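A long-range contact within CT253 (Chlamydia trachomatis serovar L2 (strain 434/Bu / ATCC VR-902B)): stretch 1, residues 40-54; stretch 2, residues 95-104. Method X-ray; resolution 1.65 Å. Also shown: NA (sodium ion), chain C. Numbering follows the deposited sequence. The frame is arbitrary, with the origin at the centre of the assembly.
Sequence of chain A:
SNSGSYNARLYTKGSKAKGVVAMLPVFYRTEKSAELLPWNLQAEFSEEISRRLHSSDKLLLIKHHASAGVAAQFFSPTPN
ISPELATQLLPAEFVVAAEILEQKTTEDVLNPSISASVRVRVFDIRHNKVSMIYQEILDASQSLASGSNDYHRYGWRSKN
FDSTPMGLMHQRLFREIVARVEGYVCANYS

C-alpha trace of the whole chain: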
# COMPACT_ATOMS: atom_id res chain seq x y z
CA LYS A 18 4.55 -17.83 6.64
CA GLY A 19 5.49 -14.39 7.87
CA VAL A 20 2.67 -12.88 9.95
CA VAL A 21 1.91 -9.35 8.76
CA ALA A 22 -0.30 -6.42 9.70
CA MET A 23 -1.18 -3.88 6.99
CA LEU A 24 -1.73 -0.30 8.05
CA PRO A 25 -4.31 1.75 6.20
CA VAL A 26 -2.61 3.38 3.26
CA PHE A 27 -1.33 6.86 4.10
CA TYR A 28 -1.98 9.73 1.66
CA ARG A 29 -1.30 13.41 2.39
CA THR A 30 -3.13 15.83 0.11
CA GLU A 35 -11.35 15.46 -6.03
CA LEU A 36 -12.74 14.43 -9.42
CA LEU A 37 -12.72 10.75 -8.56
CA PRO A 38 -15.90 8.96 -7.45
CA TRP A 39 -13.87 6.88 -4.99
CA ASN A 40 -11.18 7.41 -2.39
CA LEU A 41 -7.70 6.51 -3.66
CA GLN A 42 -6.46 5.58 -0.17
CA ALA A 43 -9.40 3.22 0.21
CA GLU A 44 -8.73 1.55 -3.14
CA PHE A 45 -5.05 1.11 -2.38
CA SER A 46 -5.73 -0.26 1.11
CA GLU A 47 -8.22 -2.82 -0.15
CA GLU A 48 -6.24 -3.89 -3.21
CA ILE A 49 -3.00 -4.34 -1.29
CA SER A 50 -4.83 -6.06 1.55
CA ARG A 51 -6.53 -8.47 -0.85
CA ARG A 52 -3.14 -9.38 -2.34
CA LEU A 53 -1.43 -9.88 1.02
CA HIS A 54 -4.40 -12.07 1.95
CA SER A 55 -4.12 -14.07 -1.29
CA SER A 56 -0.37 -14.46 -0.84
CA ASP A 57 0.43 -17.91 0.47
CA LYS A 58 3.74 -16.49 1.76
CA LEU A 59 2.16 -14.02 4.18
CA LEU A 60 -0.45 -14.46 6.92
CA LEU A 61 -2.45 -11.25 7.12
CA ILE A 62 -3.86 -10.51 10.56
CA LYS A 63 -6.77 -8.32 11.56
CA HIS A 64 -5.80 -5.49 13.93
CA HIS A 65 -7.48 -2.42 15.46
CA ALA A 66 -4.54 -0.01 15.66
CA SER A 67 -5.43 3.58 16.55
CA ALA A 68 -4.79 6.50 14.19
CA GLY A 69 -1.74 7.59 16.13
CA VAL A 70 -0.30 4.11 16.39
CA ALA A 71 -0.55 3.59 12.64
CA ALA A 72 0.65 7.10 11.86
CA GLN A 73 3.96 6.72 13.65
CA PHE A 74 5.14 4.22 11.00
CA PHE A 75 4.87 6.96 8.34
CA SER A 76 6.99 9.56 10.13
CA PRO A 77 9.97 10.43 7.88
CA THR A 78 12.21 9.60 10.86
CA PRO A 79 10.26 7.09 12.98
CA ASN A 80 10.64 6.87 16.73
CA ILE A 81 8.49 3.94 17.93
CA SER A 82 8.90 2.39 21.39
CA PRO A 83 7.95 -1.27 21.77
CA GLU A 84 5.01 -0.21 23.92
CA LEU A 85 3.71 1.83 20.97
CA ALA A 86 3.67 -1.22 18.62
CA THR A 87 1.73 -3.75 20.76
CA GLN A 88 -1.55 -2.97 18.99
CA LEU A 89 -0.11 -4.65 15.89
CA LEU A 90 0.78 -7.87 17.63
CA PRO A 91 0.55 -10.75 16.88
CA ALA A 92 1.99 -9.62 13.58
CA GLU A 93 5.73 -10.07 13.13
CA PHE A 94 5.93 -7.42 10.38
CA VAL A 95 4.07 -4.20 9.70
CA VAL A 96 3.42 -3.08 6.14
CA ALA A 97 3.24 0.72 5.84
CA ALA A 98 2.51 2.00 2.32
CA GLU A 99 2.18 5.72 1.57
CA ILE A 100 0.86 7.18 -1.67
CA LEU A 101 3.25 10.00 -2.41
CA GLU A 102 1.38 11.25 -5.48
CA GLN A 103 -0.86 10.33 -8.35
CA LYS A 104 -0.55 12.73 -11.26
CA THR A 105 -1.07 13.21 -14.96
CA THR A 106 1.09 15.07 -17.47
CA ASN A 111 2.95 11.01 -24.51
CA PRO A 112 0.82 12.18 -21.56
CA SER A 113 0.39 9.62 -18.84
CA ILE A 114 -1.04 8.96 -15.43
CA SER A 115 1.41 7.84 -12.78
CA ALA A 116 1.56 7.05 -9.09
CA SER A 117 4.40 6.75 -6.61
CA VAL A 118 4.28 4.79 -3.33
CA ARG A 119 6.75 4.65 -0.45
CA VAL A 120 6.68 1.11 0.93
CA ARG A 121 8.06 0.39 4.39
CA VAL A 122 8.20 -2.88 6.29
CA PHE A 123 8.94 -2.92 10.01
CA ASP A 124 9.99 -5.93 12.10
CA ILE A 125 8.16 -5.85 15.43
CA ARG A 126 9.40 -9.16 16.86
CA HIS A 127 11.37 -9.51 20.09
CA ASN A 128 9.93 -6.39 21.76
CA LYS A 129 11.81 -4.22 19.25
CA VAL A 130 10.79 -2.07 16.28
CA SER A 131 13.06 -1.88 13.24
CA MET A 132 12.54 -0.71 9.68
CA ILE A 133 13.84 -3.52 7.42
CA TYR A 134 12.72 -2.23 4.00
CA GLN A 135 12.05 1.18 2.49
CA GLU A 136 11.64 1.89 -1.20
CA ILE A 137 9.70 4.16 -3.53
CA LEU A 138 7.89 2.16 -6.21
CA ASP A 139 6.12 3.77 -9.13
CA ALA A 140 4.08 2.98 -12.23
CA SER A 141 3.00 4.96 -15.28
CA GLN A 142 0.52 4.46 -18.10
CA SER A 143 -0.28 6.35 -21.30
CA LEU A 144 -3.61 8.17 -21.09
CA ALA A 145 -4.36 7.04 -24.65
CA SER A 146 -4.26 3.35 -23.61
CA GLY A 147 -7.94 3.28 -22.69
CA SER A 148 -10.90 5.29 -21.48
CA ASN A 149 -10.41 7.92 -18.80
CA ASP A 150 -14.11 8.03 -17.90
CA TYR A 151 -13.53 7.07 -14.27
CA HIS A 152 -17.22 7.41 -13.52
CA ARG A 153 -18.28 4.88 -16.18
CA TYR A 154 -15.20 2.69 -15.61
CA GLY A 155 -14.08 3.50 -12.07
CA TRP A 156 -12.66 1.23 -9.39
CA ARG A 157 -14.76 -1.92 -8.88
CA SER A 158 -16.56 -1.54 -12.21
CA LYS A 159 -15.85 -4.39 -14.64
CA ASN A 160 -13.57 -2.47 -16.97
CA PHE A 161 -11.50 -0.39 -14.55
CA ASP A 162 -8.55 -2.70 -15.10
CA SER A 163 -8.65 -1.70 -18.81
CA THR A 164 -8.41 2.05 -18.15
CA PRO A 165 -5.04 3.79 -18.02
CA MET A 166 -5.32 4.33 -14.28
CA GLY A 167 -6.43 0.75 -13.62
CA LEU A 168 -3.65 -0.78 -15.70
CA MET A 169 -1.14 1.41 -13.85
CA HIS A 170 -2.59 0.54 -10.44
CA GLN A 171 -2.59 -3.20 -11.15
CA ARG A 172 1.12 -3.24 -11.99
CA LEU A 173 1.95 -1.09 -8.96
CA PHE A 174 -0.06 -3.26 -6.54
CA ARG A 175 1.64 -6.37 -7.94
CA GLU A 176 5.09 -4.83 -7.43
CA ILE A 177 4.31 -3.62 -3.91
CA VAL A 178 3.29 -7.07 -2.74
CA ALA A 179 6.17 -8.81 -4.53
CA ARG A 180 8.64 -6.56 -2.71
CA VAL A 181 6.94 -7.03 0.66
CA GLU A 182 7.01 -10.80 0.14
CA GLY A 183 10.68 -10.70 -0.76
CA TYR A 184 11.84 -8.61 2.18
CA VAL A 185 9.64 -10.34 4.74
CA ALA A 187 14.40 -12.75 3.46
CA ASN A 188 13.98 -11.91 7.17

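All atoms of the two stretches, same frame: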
# COMPACT_ATOMS: atom_id res chain seq x y z
N ASN A 40 -12.32 6.95 -3.17
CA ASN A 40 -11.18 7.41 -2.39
C ASN A 40 -9.94 6.57 -2.74
O ASN A 40 -9.95 5.35 -2.58
CB ASN A 40 -11.51 7.27 -0.90
CG ASN A 40 -10.39 7.69 -0.01
OD1 ASN A 40 -9.71 6.86 0.58
ND2 ASN A 40 -10.18 9.00 0.09
N LEU A 41 -8.90 7.24 -3.23
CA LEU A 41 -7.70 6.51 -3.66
C LEU A 41 -7.09 5.71 -2.51
O LEU A 41 -6.72 4.54 -2.69
CB LEU A 41 -6.70 7.50 -4.23
CG LEU A 41 -5.69 7.01 -5.24
CD1 LEU A 41 -6.35 6.46 -6.55
CD2 LEU A 41 -4.78 8.17 -5.56
N GLN A 42 -6.97 6.32 -1.33
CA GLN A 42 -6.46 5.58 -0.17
C GLN A 42 -7.27 4.32 0.09
O GLN A 42 -6.70 3.26 0.41
CB GLN A 42 -6.51 6.45 1.10
CG GLN A 42 -5.38 7.40 1.24
N ALA A 43 -8.59 4.40 -0.06
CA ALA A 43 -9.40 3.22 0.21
C ALA A 43 -9.16 2.13 -0.83
O ALA A 43 -9.08 0.95 -0.49
CB ALA A 43 -10.87 3.59 0.28
N GLU A 44 -9.06 2.52 -2.11
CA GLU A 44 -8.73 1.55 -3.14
C GLU A 44 -7.40 0.88 -2.83
O GLU A 44 -7.26 -0.35 -2.90
CB GLU A 44 -8.67 2.22 -4.52
CG GLU A 44 -8.11 1.26 -5.62
CD GLU A 44 -7.67 1.97 -6.89
OE1 GLU A 44 -7.79 3.23 -6.99
OE2 GLU A 44 -7.15 1.23 -7.78
N PHE A 45 -6.38 1.70 -2.59
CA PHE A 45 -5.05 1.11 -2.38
C PHE A 45 -5.05 0.19 -1.16
O PHE A 45 -4.43 -0.87 -1.19
CB PHE A 45 -4.00 2.20 -2.22
CG PHE A 45 -3.47 2.76 -3.55
CD1 PHE A 45 -4.34 3.17 -4.54
CD2 PHE A 45 -2.12 2.86 -3.76
CE1 PHE A 45 -3.84 3.70 -5.76
CE2 PHE A 45 -1.60 3.36 -4.96
CZ PHE A 45 -2.48 3.81 -5.95
N SER A 46 -5.70 0.60 -0.07
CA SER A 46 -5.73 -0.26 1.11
C SER A 46 -6.37 -1.60 0.79
O SER A 46 -5.86 -2.66 1.19
CB SER A 46 -6.50 0.41 2.24
OG SER A 46 -5.82 1.56 2.72
N GLU A 47 -7.51 -1.58 0.12
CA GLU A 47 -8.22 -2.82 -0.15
C GLU A 47 -7.43 -3.70 -1.12
O GLU A 47 -7.33 -4.91 -0.92
CB GLU A 47 -9.60 -2.54 -0.72
CG GLU A 47 -10.31 -3.85 -1.02
CD GLU A 47 -11.76 -3.67 -1.38
OE1 GLU A 47 -12.24 -4.39 -2.28
OE2 GLU A 47 -12.42 -2.81 -0.77
N GLU A 48 -6.90 -3.10 -2.18
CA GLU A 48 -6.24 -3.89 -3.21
C GLU A 48 -4.94 -4.50 -2.70
O GLU A 48 -4.61 -5.64 -3.04
CB GLU A 48 -6.00 -3.04 -4.46
CG GLU A 48 -7.29 -2.65 -5.21
CD GLU A 48 -7.99 -3.85 -5.86
OE1 GLU A 48 -7.31 -4.86 -6.17
OE2 GLU A 48 -9.21 -3.79 -6.07
N ILE A 49 -4.19 -3.76 -1.88
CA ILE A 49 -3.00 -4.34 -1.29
C ILE A 49 -3.38 -5.38 -0.26
O ILE A 49 -2.80 -6.47 -0.20
CB ILE A 49 -2.09 -3.25 -0.69
CG1 ILE A 49 -1.59 -2.35 -1.81
CG2 ILE A 49 -0.94 -3.90 0.05
CD1 ILE A 49 -1.07 -1.00 -1.30
N SER A 50 -4.39 -5.08 0.55
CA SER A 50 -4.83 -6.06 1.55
C SER A 50 -5.29 -7.35 0.89
O SER A 50 -4.93 -8.44 1.33
CB SER A 50 -5.93 -5.46 2.43
OG SER A 50 -6.47 -6.45 3.34
N ARG A 51 -6.08 -7.25 -0.19
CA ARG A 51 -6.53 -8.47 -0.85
C ARG A 51 -5.34 -9.31 -1.33
O ARG A 51 -5.37 -10.54 -1.29
CB ARG A 51 -7.44 -8.14 -2.03
CG ARG A 51 -8.85 -7.76 -1.64
CD ARG A 51 -9.68 -7.37 -2.86
NE ARG A 51 -11.03 -6.96 -2.50
CZ ARG A 51 -12.05 -7.80 -2.36
NH1 ARG A 51 -11.90 -9.10 -2.54
NH2 ARG A 51 -13.24 -7.33 -2.05
N ARG A 52 -4.29 -8.65 -1.82
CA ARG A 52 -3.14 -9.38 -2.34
C ARG A 52 -2.26 -9.96 -1.24
O ARG A 52 -1.63 -11.01 -1.45
CB ARG A 52 -2.34 -8.46 -3.25
CG ARG A 52 -3.02 -8.24 -4.61
CD ARG A 52 -2.30 -7.19 -5.44
NE ARG A 52 -2.85 -7.08 -6.78
CZ ARG A 52 -3.97 -6.41 -7.08
NH1 ARG A 52 -4.67 -5.80 -6.13
NH2 ARG A 52 -4.40 -6.38 -8.34
N LEU A 53 -2.16 -9.28 -0.10
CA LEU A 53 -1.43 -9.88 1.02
C LEU A 53 -2.20 -11.06 1.56
O LEU A 53 -1.61 -12.08 1.94
CB LEU A 53 -1.19 -8.83 2.10
CG LEU A 53 -0.34 -7.63 1.74
CD1 LEU A 53 -0.35 -6.62 2.90
CD2 LEU A 53 1.07 -8.06 1.47
N HIS A 54 -3.53 -10.95 1.56
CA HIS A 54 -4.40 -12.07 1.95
C HIS A 54 -4.21 -13.25 1.00
O HIS A 54 -3.97 -14.39 1.42
CB HIS A 54 -5.86 -11.59 1.98
CG HIS A 54 -6.85 -12.64 2.33
ND1 HIS A 54 -8.14 -12.61 1.89
CD2 HIS A 54 -6.72 -13.78 3.05
CE1 HIS A 54 -8.79 -13.67 2.33
NE2 HIS A 54 -7.94 -14.41 3.03
N VAL A 95 5.05 -5.24 9.97
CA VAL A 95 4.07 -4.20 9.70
C VAL A 95 4.36 -3.64 8.33
O VAL A 95 5.49 -3.19 8.06
CB VAL A 95 4.12 -3.09 10.77
CG1 VAL A 95 3.11 -1.96 10.44
CG2 VAL A 95 3.88 -3.66 12.12
N VAL A 96 3.34 -3.64 7.48
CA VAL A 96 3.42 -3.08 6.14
C VAL A 96 2.81 -1.68 6.15
O VAL A 96 1.63 -1.51 6.49
CB VAL A 96 2.69 -3.97 5.13
CG1 VAL A 96 2.76 -3.33 3.76
CG2 VAL A 96 3.30 -5.33 5.10
N ALA A 97 3.62 -0.68 5.79
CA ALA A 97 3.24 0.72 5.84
C ALA A 97 3.48 1.32 4.46
O ALA A 97 4.62 1.66 4.11
CB ALA A 97 4.04 1.46 6.92
N ALA A 98 2.42 1.46 3.68
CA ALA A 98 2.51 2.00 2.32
C ALA A 98 1.89 3.39 2.28
O ALA A 98 0.75 3.58 2.75
CB ALA A 98 1.81 1.08 1.33
N GLU A 99 2.62 4.35 1.72
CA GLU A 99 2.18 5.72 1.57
C GLU A 99 2.11 6.10 0.10
O GLU A 99 3.11 5.94 -0.62
CB GLU A 99 3.15 6.70 2.26
CG GLU A 99 2.74 8.15 2.10
CD GLU A 99 3.61 9.13 2.85
OE1 GLU A 99 4.60 8.73 3.51
OE2 GLU A 99 3.30 10.34 2.77
N ILE A 100 0.96 6.58 -0.34
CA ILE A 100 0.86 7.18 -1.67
C ILE A 100 1.54 8.53 -1.62
O ILE A 100 1.09 9.43 -0.90
CB ILE A 100 -0.60 7.33 -2.11
CG1 ILE A 100 -1.32 5.98 -2.21
CG2 ILE A 100 -0.68 8.04 -3.48
CD1 ILE A 100 -2.84 6.16 -2.37
N LEU A 101 2.60 8.69 -2.40
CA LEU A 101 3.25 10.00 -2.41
C LEU A 101 2.54 10.95 -3.37
O LEU A 101 2.40 12.16 -3.09
CB LEU A 101 4.73 9.84 -2.77
CG LEU A 101 5.58 8.96 -1.85
CD1 LEU A 101 7.00 8.89 -2.38
CD2 LEU A 101 5.57 9.47 -0.42
N GLU A 102 2.10 10.44 -4.52
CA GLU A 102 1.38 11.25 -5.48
C GLU A 102 0.73 10.34 -6.51
O GLU A 102 1.18 9.22 -6.75
CB GLU A 102 2.30 12.26 -6.18
CG GLU A 102 3.13 11.67 -7.30
CD GLU A 102 4.05 12.69 -7.98
OE1 GLU A 102 3.94 13.90 -7.72
OE2 GLU A 102 4.89 12.25 -8.79
N GLN A 103 -0.36 10.83 -7.08
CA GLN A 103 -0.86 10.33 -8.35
C GLN A 103 -1.11 11.54 -9.22
O GLN A 103 -1.81 12.47 -8.80
CB GLN A 103 -2.15 9.50 -8.18
CG GLN A 103 -2.78 9.18 -9.51
CD GLN A 103 -3.78 8.03 -9.44
OE1 GLN A 103 -3.39 6.86 -9.31
NE2 GLN A 103 -5.05 8.35 -9.55
N LYS A 104 -0.53 11.55 -10.42
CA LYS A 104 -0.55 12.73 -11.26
C LYS A 104 -0.70 12.33 -12.72
O LYS A 104 -0.38 11.21 -13.12
CB LYS A 104 0.74 13.54 -11.10
CG LYS A 104 1.99 12.78 -11.52
CD LYS A 104 3.23 13.65 -11.44
NA NA C . -1.87 -14.39 2.77
O HOH W 1 -3.45 -14.13 4.83
O HOH W 2 -2.78 -16.60 3.64

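Residues 41-54 form a helix that continues beyond the stretch, and residues 95-104 belong to a longer strand. The two axes run roughly antiparallel, at 143°, and approach to 9.9 Å. The register runs the same way: Gln-42 CA lies 7.6 Å from Ile-100 CA, and Leu-53 CA lies 9.8 Å from Val-96 CA. The helix is therefore nearer the strand at its N-terminal end.

Asn-40 caps the helix. Its OD1 accepts a hydrogen bond from Ala-43 N at 2.8 Å, satisfying an amide that has no carbonyl partner in the first turn. At the end of the stretch, Leu-53 O and His-54 O each bind the sodium ion NA at 2.5 Å. Two waters and atoms from elsewhere in the structure complete its ligands.

The contact itself is apolar packing, with no hydrogen bond between the modelled atoms of the two stretches. Leu-41, Phe-45, Ile-49 and Leu-53 are spaced four residues apart, so they line one side of the helix. On the strand, Val-96, Ala-98 and Ile-100 alternate with residues that do not touch the helix.

Ile-100 is the centre of the contact and has the largest covered area. Its CD1 sits 3.8 Å from the centroid of the Phe-45 ring and 16° off the ring normal, a CH-pi contact over the face. Its CG1 is 3.6 Å from Phe-45 CD2, and its CD1 is 4.1 Å from Leu-41 CG. Leu-41 CD1 also lies 3.8 Å from Gln-103 NE2, a van der Waals contact. The Gln-103 amide finds its hydrogen bonds elsewhere in the structure.

Further along, packing is looser. Ile-49 CD1 is 4.4 Å from Ala-98 CB, and Leu-53 CD1 is 4.5 Å from Val-96 CG2.

The charged side chains of the helix do not touch the strand. Arg-51 NE bridges to Glu-47 OE1, and Arg-52 NH1 to Glu-48 OE1, both at 2.8 Å.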